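PDB 1MZB: ferric uptake regulation protein from Pseudomonas aeruginosa, which probably acts as an iron-responsive, dimeric transcriptional regulator whose winged-helix domain binds DNA to control genes of iron uptake. Local coordinates for residues Thr55-Leu60 with Ala79-Ala84; Val59-Glu64 with Val69-Phe74; Val21-Met26 with Glu38-Ala43. All coordinates share one frame; numbering follows the deposited sequence.

Interaction 1. Residues Thr55-Leu60 with Ala79-Ala84; sequences TVYRVL and AVFELA. With ZN (zinc ion), chain C.
L60 and F81 form the tight centre of this contact. L60 CB stands almost over the middle of the F81 ring, 3.9 Å from the ring centroid and only 12° off its normal, a CH-pi contact made by the backbone-proximal carbon rather than by the branch tip. The branch adds a second touch at the same ring, L60 CD1 lying 3.9 Å from F81 CD1. Both residues are buried, and I23 and L27 of helix 18-28 with A37 and V40 of helix 37-46 pack round L60. The segments lie on helix 53-66 and on strand 80-83, the second wing strand of a winged-helix domain, so F81 pins the wing to what is probably the DNA-recognition helix. Toward the surface the packing slackens. The first torsion of Y57 (chi1 -178°) swings its ring out so that CE1 reaches the edge of the F81 ring, 4.0 Å from CZ, and the two side chains cross at about a right angle; its hydroxyl goes on to hydrogen-bond R71. On the far side of strand 80-83, E82 points away from the helix. E82 OE1 binds a zinc ion at 2.0 Å, while E82 OE2 stays 2.8 Å from the metal. H34, H91 and E102 complete that site, and H72 ND1 makes a weak hydrogen bond to E82 OE2.

Interaction 2. Residues Val59-Glu64 with Val69-Phe74; sequences VLTQFE and VVRHNF
F63 and V69 join helix 53-66 to strand 69-72 where the two short segments run at 109° to each other, and V69 N donates to F63 O at 3.2 Å from above the carbonyl plane. This is the turn from the probable recognition helix into the first wing strand of the winged-helix fold. A second backbone approach lies alongside: E64 CA points its hydrogen at V69 O, 3.4 Å away. V69 O also takes a hydrogen bond from a water at 2.9 Å, and the same water donates to E64 O, bridging helix and strand. V69 wedges its two methyls against the helix: CG1 meets F63 CB at 3.8 Å, and CG2 lies against the backbone of E64, 3.4 Å from its N. Farther out, R71 stretches back over the helix, its chain extended from CG to NE. T61 OG1 lies in plane at the edge of its guanidinium but bonds to Y57 O, and R71 NH1 has Y57 OH as partner. The carboxylate plane of E64 and the guanidinium plane of R71 stand 82° apart, and the salt bridge is long: E64 OE1 is 3.9 Å from R71 NH1 and closer, at 3.3 Å, to R71 CD.

Interaction 3. Residues Val21-Met26 with Glu38-Ala43; sequences VKILQM and EDVYKA
Helices 18-28 and 37-46 of the winged-helix core cross here, the first bringing I23 and M26 against V40 and A43 of the second. The axes of the two segments stay 10.4 Å apart and run at 105°, nearly perpendicular, so the meeting is local; it is wholly apolar, and no hydrogen bond crosses it. The backbones come nearest at M26 and V40, whose CA atoms are 6.8 Å apart. Each helix contributes a pair of residues three apart: M26 and A43 point at the opposite helix, and I23 and V40 flank them. M26 does most of the touching. Its CG is anti to the backbone N (chi1 -173°), and the chain then bends at both following torsions, which folds the thioether over A43 instead of letting it run straight out. M26 SD lies 3.5 Å from A43 CB, a close fit against the small methyl, and M26 CE lies 4.0 Å from the same carbon. V40 and M26 slide past each other in opposite directions, with V40 CG1 4.1 Å from M26 CG. The same methyl of V40 faces I23 CG2 at a looser 4.3 Å. I23 and V40 are buried, and both also reach helix 53-66, I23 at V59 and V40 at V56. M26 and A43 lie toward the surface, and M26 also leans on L44, the residue after A43. On helix 37-46, Y41 points away from helix 18-28. Steeply crossed helices of this kind, closed by a third through an apolar core, are the three-helix bundle of helix-turn-helix DNA-binding domains.

Overall arrangement
Helix 53-66 ties the three contacts together. Interactions 1 and 2 share V59 and L60 and have centres about 4 Å apart; they take the two neighbouring wing strands, which are paired by V80 N to H72 O at 2.7 Å and V70 N to E82 O at 2.9 Å. Interaction 3, centred about 9 Å from interaction 1 and about 13 Å from interaction 2, meets the same helix through V59 and V56: V59 CB meets I23 CD1 at 3.4 Å, and V56 CG1 meets V40 CG1 at 3.7 Å. Through E82 the wing reaches a zinc site, so the two-stranded sheet physically joins that site to the probable DNA-reading helix.

Interaction 1. Residues Thr55-Leu60 with Ala79-Ala84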
loop_
_atom_site.group_PDB
_atom_site.type_symbol
_atom_site.label_atom_id
_atom_site.label_comp_id
_atom_site.label_asym_id
_atom_site.label_seq_id
_atom_site.Cartn_x
_atom_site.Cartn_y
_atom_site.Cartn_z
ATOM N N THR A 55 -21.074 7.713 19.920
ATOM C CA THR A 55 -21.155 6.376 19.348
ATOM C C THR A 55 -20.061 6.208 18.270
ATOM O O THR A 55 -19.456 5.155 18.157
ATOM C CB THR A 55 -22.535 6.147 18.716
ATOM O OG1 THR A 55 -23.511 6.161 19.766
ATOM C CG2 THR A 55 -22.581 4.788 17.948
ATOM N N VAL A 56 -19.813 7.250 17.492
ATOM C CA VAL A 56 -18.791 7.174 16.448
ATOM C C VAL A 56 -17.453 6.903 17.109
ATOM O O VAL A 56 -16.705 6.025 16.688
ATOM C CB VAL A 56 -18.692 8.498 15.612
ATOM C CG1 VAL A 56 -17.410 8.459 14.750
ATOM C CG2 VAL A 56 -19.981 8.670 14.684
ATOM N N TYR A 57 -17.144 7.640 18.166
ATOM C CA TYR A 57 -15.858 7.434 18.837
ATOM C C TYR A 57 -15.755 6.013 19.413
ATOM O O TYR A 57 -14.734 5.350 19.306
ATOM C CB TYR A 57 -15.668 8.430 19.968
ATOM C CG TYR A 57 -14.312 8.264 20.640
ATOM C CD1 TYR A 57 -13.145 8.687 20.012
ATOM C CD2 TYR A 57 -14.197 7.617 21.873
ATOM C CE1 TYR A 57 -11.875 8.467 20.604
ATOM C CE2 TYR A 57 -12.948 7.388 22.465
ATOM C CZ TYR A 57 -11.809 7.808 21.833
ATOM O OH TYR A 57 -10.582 7.573 22.401
ATOM N N ARG A 58 -16.829 5.566 20.041
ATOM C CA ARG A 58 -16.843 4.235 20.624
ATOM C C ARG A 58 -16.592 3.165 19.578
ATOM O O ARG A 58 -15.770 2.277 19.781
ATOM C CB ARG A 58 -18.193 3.993 21.310
ATOM C CG ARG A 58 -18.377 4.897 22.489
ATOM C CD ARG A 58 -17.849 4.261 23.730
ATOM N NE ARG A 58 -18.833 3.330 24.294
ATOM C CZ ARG A 58 -19.851 3.695 25.070
ATOM N NH1 ARG A 58 -20.021 4.977 25.373
ATOM N NH2 ARG A 58 -20.688 2.779 25.561
ATOM N N VAL A 59 -17.323 3.235 18.471
ATOM C CA VAL A 59 -17.150 2.252 17.412
ATOM C C VAL A 59 -15.743 2.288 16.816
ATOM O O VAL A 59 -15.143 1.256 16.578
ATOM C CB VAL A 59 -18.153 2.449 16.276
ATOM C CG1 VAL A 59 -17.814 1.488 15.112
ATOM C CG2 VAL A 59 -19.574 2.209 16.761
ATOM N N LEU A 60 -15.205 3.485 16.555
ATOM C CA LEU A 60 -13.871 3.545 16.016
ATOM C C LEU A 60 -12.881 2.929 17.023
ATOM O O LEU A 60 -11.914 2.299 16.620
ATOM C CB LEU A 60 -13.487 5.019 15.707
ATOM C CG LEU A 60 -14.277 5.681 14.566
ATOM C CD1 LEU A 60 -14.004 7.255 14.497
ATOM C CD2 LEU A 60 -13.774 5.027 13.252
ATOM N N ALA A 79 -6.714 12.448 17.346
ATOM C CA ALA A 79 -6.483 11.081 16.902
ATOM C C ALA A 79 -7.030 10.922 15.491
ATOM O O ALA A 79 -8.083 11.457 15.200
ATOM C CB ALA A 79 -7.209 10.129 17.806
ATOM N N VAL A 80 -6.298 10.197 14.648
ATOM C CA VAL A 80 -6.715 9.924 13.292
ATOM C C VAL A 80 -6.986 8.429 13.244
ATOM O O VAL A 80 -6.227 7.682 13.831
ATOM C CB VAL A 80 -5.572 10.243 12.321
ATOM C CG1 VAL A 80 -5.691 9.437 11.047
ATOM C CG2 VAL A 80 -5.596 11.740 12.034
ATOM N N PHE A 81 -8.038 7.993 12.535
ATOM C CA PHE A 81 -8.319 6.560 12.459
ATOM C C PHE A 81 -8.299 6.198 10.985
ATOM O O PHE A 81 -8.903 6.902 10.189
ATOM C CB PHE A 81 -9.701 6.254 13.029
ATOM C CG PHE A 81 -9.820 6.504 14.508
ATOM C CD1 PHE A 81 -10.150 7.766 15.000
ATOM C CD2 PHE A 81 -9.624 5.464 15.422
ATOM C CE1 PHE A 81 -10.295 7.988 16.412
ATOM C CE2 PHE A 81 -9.762 5.670 16.811
ATOM C CZ PHE A 81 -10.102 6.933 17.308
ATOM N N GLU A 82 -7.593 5.147 10.614
ATOM C CA GLU A 82 -7.567 4.764 9.199
ATOM C C GLU A 82 -7.622 3.257 9.125
ATOM O O GLU A 82 -7.264 2.584 10.065
ATOM C CB GLU A 82 -6.313 5.294 8.495
ATOM C CG GLU A 82 -4.977 4.883 9.143
ATOM C CD GLU A 82 -3.768 5.622 8.535
ATOM O OE1 GLU A 82 -3.431 5.384 7.362
ATOM O OE2 GLU A 82 -3.159 6.446 9.244
ATOM N N LEU A 83 -8.134 2.733 8.030
ATOM C CA LEU A 83 -8.204 1.298 7.898
ATOM C C LEU A 83 -6.817 0.668 7.984
ATOM O O LEU A 83 -5.786 1.292 7.657
ATOM C CB LEU A 83 -8.852 0.945 6.567
ATOM C CG LEU A 83 -10.297 1.404 6.470
ATOM C CD1 LEU A 83 -10.772 1.185 5.030
ATOM C CD2 LEU A 83 -11.182 0.614 7.484
ATOM N N ALA A 84 -6.803 -0.576 8.445
ATOM C CA ALA A 84 -5.583 -1.344 8.576
ATOM C C ALA A 84 -5.456 -2.179 7.296
ATOM O O ALA A 84 -4.370 -2.287 6.730
ATOM C CB ALA A 84 -5.663 -2.260 9.818
HETATM ZN ZN ZN C . -2.179 6.804 6.603
#

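Interaction 2. Residues Val59-Glu64 with Val69-Phe74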
loop_
_atom_site.group_PDB
_atom_site.type_symbol
_atom_site.label_atom_id
_atom_site.label_comp_id
_atom_site.label_asym_id
_atom_site.label_seq_id
_atom_site.Cartn_x
_atom_site.Cartn_y
_atom_site.Cartn_z
ATOM N N VAL A 59 -17.323 3.235 18.471
ATOM C CA VAL A 59 -17.150 2.252 17.412
ATOM C C VAL A 59 -15.743 2.288 16.816
ATOM O O VAL A 59 -15.143 1.256 16.578
ATOM C CB VAL A 59 -18.153 2.449 16.276
ATOM C CG1 VAL A 59 -17.814 1.488 15.112
ATOM C CG2 VAL A 59 -19.574 2.209 16.761
ATOM N N LEU A 60 -15.205 3.485 16.555
ATOM C CA LEU A 60 -13.871 3.545 16.016
ATOM C C LEU A 60 -12.881 2.929 17.023
ATOM O O LEU A 60 -11.914 2.299 16.620
ATOM C CB LEU A 60 -13.487 5.019 15.707
ATOM C CG LEU A 60 -14.277 5.681 14.566
ATOM C CD1 LEU A 60 -14.004 7.255 14.497
ATOM C CD2 LEU A 60 -13.774 5.027 13.252
ATOM N N THR A 61 -13.132 3.099 18.327
ATOM C CA THR A 61 -12.218 2.518 19.330
ATOM C C THR A 61 -12.377 0.979 19.352
ATOM O O THR A 61 -11.402 0.239 19.529
ATOM C CB THR A 61 -12.460 3.114 20.733
ATOM O OG1 THR A 61 -12.087 4.512 20.699
ATOM C CG2 THR A 61 -11.580 2.415 21.778
ATOM N N GLN A 62 -13.597 0.522 19.099
ATOM C CA GLN A 62 -13.873 -0.933 19.031
ATOM C C GLN A 62 -13.106 -1.477 17.823
ATOM O O GLN A 62 -12.457 -2.532 17.914
ATOM C CB GLN A 62 -15.387 -1.190 18.883
ATOM C CG GLN A 62 -16.255 -0.701 20.058
ATOM C CD GLN A 62 -17.730 -1.090 19.983
ATOM O OE1 GLN A 62 -18.384 -0.956 18.935
ATOM N NE2 GLN A 62 -18.273 -1.572 21.116
ATOM N N PHE A 63 -13.166 -0.752 16.696
ATOM C CA PHE A 63 -12.474 -1.161 15.470
ATOM C C PHE A 63 -10.969 -1.176 15.650
ATOM O O PHE A 63 -10.268 -2.024 15.115
ATOM C CB PHE A 63 -12.800 -0.209 14.304
ATOM C CG PHE A 63 -14.166 -0.393 13.726
ATOM C CD1 PHE A 63 -15.040 -1.334 14.249
ATOM C CD2 PHE A 63 -14.583 0.395 12.672
ATOM C CE1 PHE A 63 -16.312 -1.484 13.719
ATOM C CE2 PHE A 63 -15.869 0.250 12.137
ATOM C CZ PHE A 63 -16.726 -0.685 12.664
ATOM N N GLU A 64 -10.465 -0.215 16.418
ATOM C CA GLU A 64 -9.044 -0.125 16.637
ATOM C C GLU A 64 -8.519 -1.315 17.449
ATOM O O GLU A 64 -7.496 -1.913 17.114
ATOM C CB GLU A 64 -8.737 1.174 17.373
ATOM C CG GLU A 64 -7.278 1.386 17.616
ATOM C CD GLU A 64 -7.034 1.719 19.062
ATOM O OE1 GLU A 64 -7.240 2.900 19.444
ATOM O OE2 GLU A 64 -6.682 0.777 19.827
ATOM N N VAL A 69 -8.894 -1.021 12.394
ATOM C CA VAL A 69 -8.327 0.316 12.106
ATOM C C VAL A 69 -7.120 0.537 12.997
ATOM O O VAL A 69 -6.941 -0.180 13.983
ATOM C CB VAL A 69 -9.327 1.505 12.326
ATOM C CG1 VAL A 69 -10.627 1.262 11.574
ATOM C CG2 VAL A 69 -9.554 1.781 13.778
ATOM N N VAL A 70 -6.281 1.498 12.616
ATOM C CA VAL A 70 -5.106 1.844 13.393
ATOM C C VAL A 70 -5.369 3.290 13.800
ATOM O O VAL A 70 -5.917 4.051 13.008
ATOM C CB VAL A 70 -3.832 1.817 12.531
ATOM C CG1 VAL A 70 -2.650 2.292 13.355
ATOM C CG2 VAL A 70 -3.561 0.372 12.017
ATOM N N ARG A 71 -4.992 3.652 15.014
ATOM C CA ARG A 71 -5.164 5.014 15.494
ATOM C C ARG A 71 -3.768 5.628 15.531
ATOM O O ARG A 71 -2.799 5.016 16.006
ATOM C CB ARG A 71 -5.805 4.981 16.886
ATOM C CG ARG A 71 -5.832 6.302 17.640
ATOM C CD ARG A 71 -6.185 6.043 19.108
ATOM N NE ARG A 71 -6.579 7.237 19.836
ATOM C CZ ARG A 71 -7.747 7.373 20.456
ATOM N NH1 ARG A 71 -8.643 6.379 20.431
ATOM N NH2 ARG A 71 -8.017 8.494 21.103
ATOM N N HIS A 72 -3.670 6.852 15.033
ATOM C CA HIS A 72 -2.426 7.588 14.977
ATOM C C HIS A 72 -2.692 8.990 15.550
ATOM O O HIS A 72 -3.817 9.442 15.555
ATOM C CB HIS A 72 -2.001 7.809 13.516
ATOM C CG HIS A 72 -1.424 6.601 12.839
ATOM N ND1 HIS A 72 -2.045 5.990 11.769
ATOM C CD2 HIS A 72 -0.229 5.986 12.982
ATOM C CE1 HIS A 72 -1.254 5.055 11.278
ATOM N NE2 HIS A 72 -0.143 5.032 11.990
ATOM N N ASN A 73 -1.654 9.644 16.064
ATOM C CA ASN A 73 -1.828 11.018 16.549
ATOM C C ASN A 73 -0.630 11.711 15.912
ATOM O O ASN A 73 0.510 11.630 16.408
ATOM C CB ASN A 73 -1.745 11.109 18.061
ATOM C CG ASN A 73 -2.063 12.493 18.551
ATOM O OD1 ASN A 73 -1.731 13.470 17.878
ATOM N ND2 ASN A 73 -2.725 12.593 19.711
ATOM N N PHE A 74 -0.873 12.373 14.794
ATOM C CA PHE A 74 0.224 13.027 14.077
ATOM C C PHE A 74 0.556 14.455 14.479
ATOM O O PHE A 74 1.727 14.861 14.385
ATOM C CB PHE A 74 -0.064 13.033 12.570
ATOM C CG PHE A 74 -0.220 11.652 11.966
ATOM C CD1 PHE A 74 0.818 10.723 12.037
ATOM C CD2 PHE A 74 -1.373 11.326 11.246
ATOM C CE1 PHE A 74 0.709 9.463 11.372
ATOM C CE2 PHE A 74 -1.490 10.086 10.597
ATOM C CZ PHE A 74 -0.455 9.163 10.655
HETATM O O HOH W 1 -5.017 -1.705 15.527
#

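Interaction 3. Residues Val21-Met26 with Glu38-Ala43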
loop_
_atom_site.group_PDB
_atom_site.type_symbol
_atom_site.label_atom_id
_atom_site.label_comp_id
_atom_site.label_asym_id
_atom_site.label_seq_id
_atom_site.Cartn_x
_atom_site.Cartn_y
_atom_site.Cartn_z
ATOM N N VAL A 21 -21.705 -1.073 10.793
ATOM C CA VAL A 21 -21.647 -1.132 9.345
ATOM C C VAL A 21 -21.533 0.240 8.685
ATOM O O VAL A 21 -20.713 0.442 7.772
ATOM C CB VAL A 21 -22.888 -1.882 8.778
ATOM C CG1 VAL A 21 -22.976 -1.669 7.267
ATOM C CG2 VAL A 21 -22.772 -3.350 9.109
ATOM N N LYS A 22 -22.325 1.206 9.145
ATOM C CA LYS A 22 -22.260 2.523 8.550
ATOM C C LYS A 22 -20.889 3.205 8.739
ATOM O O LYS A 22 -20.379 3.858 7.832
ATOM C CB LYS A 22 -23.390 3.399 9.092
ATOM C CG LYS A 22 -24.740 3.071 8.430
ATOM C CD LYS A 22 -25.892 3.908 8.967
ATOM C CE LYS A 22 -27.191 3.567 8.197
ATOM N NZ LYS A 22 -26.905 3.437 6.729
ATOM N N ILE A 23 -20.294 3.039 9.911
ATOM C CA ILE A 23 -18.989 3.663 10.159
ATOM C C ILE A 23 -17.891 3.023 9.302
ATOM O O ILE A 23 -17.035 3.712 8.730
ATOM C CB ILE A 23 -18.678 3.605 11.669
ATOM C CG1 ILE A 23 -19.690 4.509 12.391
ATOM C CG2 ILE A 23 -17.209 4.015 11.922
ATOM C CD1 ILE A 23 -19.730 4.385 13.905
ATOM N N LEU A 24 -17.920 1.704 9.180
ATOM C CA LEU A 24 -16.949 1.039 8.341
ATOM C C LEU A 24 -17.105 1.493 6.871
ATOM O O LEU A 24 -16.123 1.631 6.148
ATOM C CB LEU A 24 -17.123 -0.477 8.461
ATOM C CG LEU A 24 -15.995 -1.322 7.873
ATOM C CD1 LEU A 24 -14.694 -1.032 8.604
ATOM C CD2 LEU A 24 -16.362 -2.813 7.997
ATOM N N GLN A 25 -18.335 1.750 6.430
ATOM C CA GLN A 25 -18.559 2.184 5.052
ATOM C C GLN A 25 -18.034 3.596 4.883
ATOM O O GLN A 25 -17.470 3.940 3.839
ATOM C CB GLN A 25 -20.058 2.129 4.699
ATOM C CG GLN A 25 -20.598 0.713 4.574
ATOM C CD GLN A 25 -22.118 0.680 4.453
ATOM O OE1 GLN A 25 -22.798 1.638 4.821
ATOM N NE2 GLN A 25 -22.655 -0.442 3.958
ATOM N N MET A 26 -18.207 4.419 5.920
ATOM C CA MET A 26 -17.699 5.775 5.854
ATOM C C MET A 26 -16.176 5.735 5.744
ATOM O O MET A 26 -15.579 6.494 4.973
ATOM C CB MET A 26 -18.105 6.571 7.090
ATOM C CG MET A 26 -17.739 8.032 6.968
ATOM S SD MET A 26 -18.394 8.686 5.404
ATOM C CE MET A 26 -20.165 8.472 5.680
ATOM N N GLU A 38 -14.521 13.213 14.679
ATOM C CA GLU A 38 -15.419 14.290 14.255
ATOM C C GLU A 38 -15.628 14.297 12.740
ATOM O O GLU A 38 -16.747 14.577 12.262
ATOM C CB GLU A 38 -14.864 15.657 14.700
ATOM C CG GLU A 38 -15.196 15.990 16.158
ATOM C CD GLU A 38 -14.790 17.415 16.481
ATOM O OE1 GLU A 38 -15.463 18.337 15.949
ATOM O OE2 GLU A 38 -13.799 17.589 17.244
ATOM N N ASP A 39 -14.558 14.020 11.985
ATOM C CA ASP A 39 -14.673 13.959 10.522
ATOM C C ASP A 39 -15.657 12.858 10.154
ATOM O O ASP A 39 -16.493 13.040 9.261
ATOM C CB ASP A 39 -13.335 13.651 9.841
ATOM C CG ASP A 39 -12.302 14.782 9.967
ATOM O OD1 ASP A 39 -12.691 15.981 9.994
ATOM O OD2 ASP A 39 -11.088 14.459 10.017
ATOM N N VAL A 40 -15.554 11.703 10.815
ATOM C CA VAL A 40 -16.484 10.608 10.515
ATOM C C VAL A 40 -17.910 11.042 10.860
ATOM O O VAL A 40 -18.852 10.901 10.034
ATOM C CB VAL A 40 -16.093 9.308 11.286
ATOM C CG1 VAL A 40 -17.116 8.206 11.033
ATOM C CG2 VAL A 40 -14.717 8.823 10.849
ATOM N N TYR A 41 -18.090 11.568 12.067
ATOM C CA TYR A 41 -19.404 12.062 12.527
ATOM C C TYR A 41 -20.016 13.099 11.569
ATOM O O TYR A 41 -21.216 13.001 11.174
ATOM C CB TYR A 41 -19.237 12.675 13.940
ATOM C CG TYR A 41 -20.431 13.445 14.429
ATOM C CD1 TYR A 41 -21.573 12.789 14.867
ATOM C CD2 TYR A 41 -20.414 14.844 14.447
ATOM C CE1 TYR A 41 -22.691 13.520 15.330
ATOM C CE2 TYR A 41 -21.516 15.574 14.896
ATOM C CZ TYR A 41 -22.645 14.908 15.330
ATOM O OH TYR A 41 -23.737 15.652 15.724
ATOM N N LYS A 42 -19.211 14.073 11.161
ATOM C CA LYS A 42 -19.681 15.115 10.249
ATOM C C LYS A 42 -20.081 14.512 8.907
ATOM O O LYS A 42 -21.117 14.899 8.335
ATOM C CB LYS A 42 -18.614 16.177 10.028
ATOM C CG LYS A 42 -18.444 17.117 11.228
ATOM C CD LYS A 42 -17.171 17.943 11.085
ATOM C CE LYS A 42 -16.942 18.843 12.295
ATOM N NZ LYS A 42 -15.657 19.589 12.176
ATOM N N ALA A 43 -19.266 13.591 8.396
ATOM C CA ALA A 43 -19.593 12.930 7.113
ATOM C C ALA A 43 -20.915 12.196 7.259
ATOM O O ALA A 43 -21.774 12.251 6.368
ATOM C CB ALA A 43 -18.507 11.952 6.726
#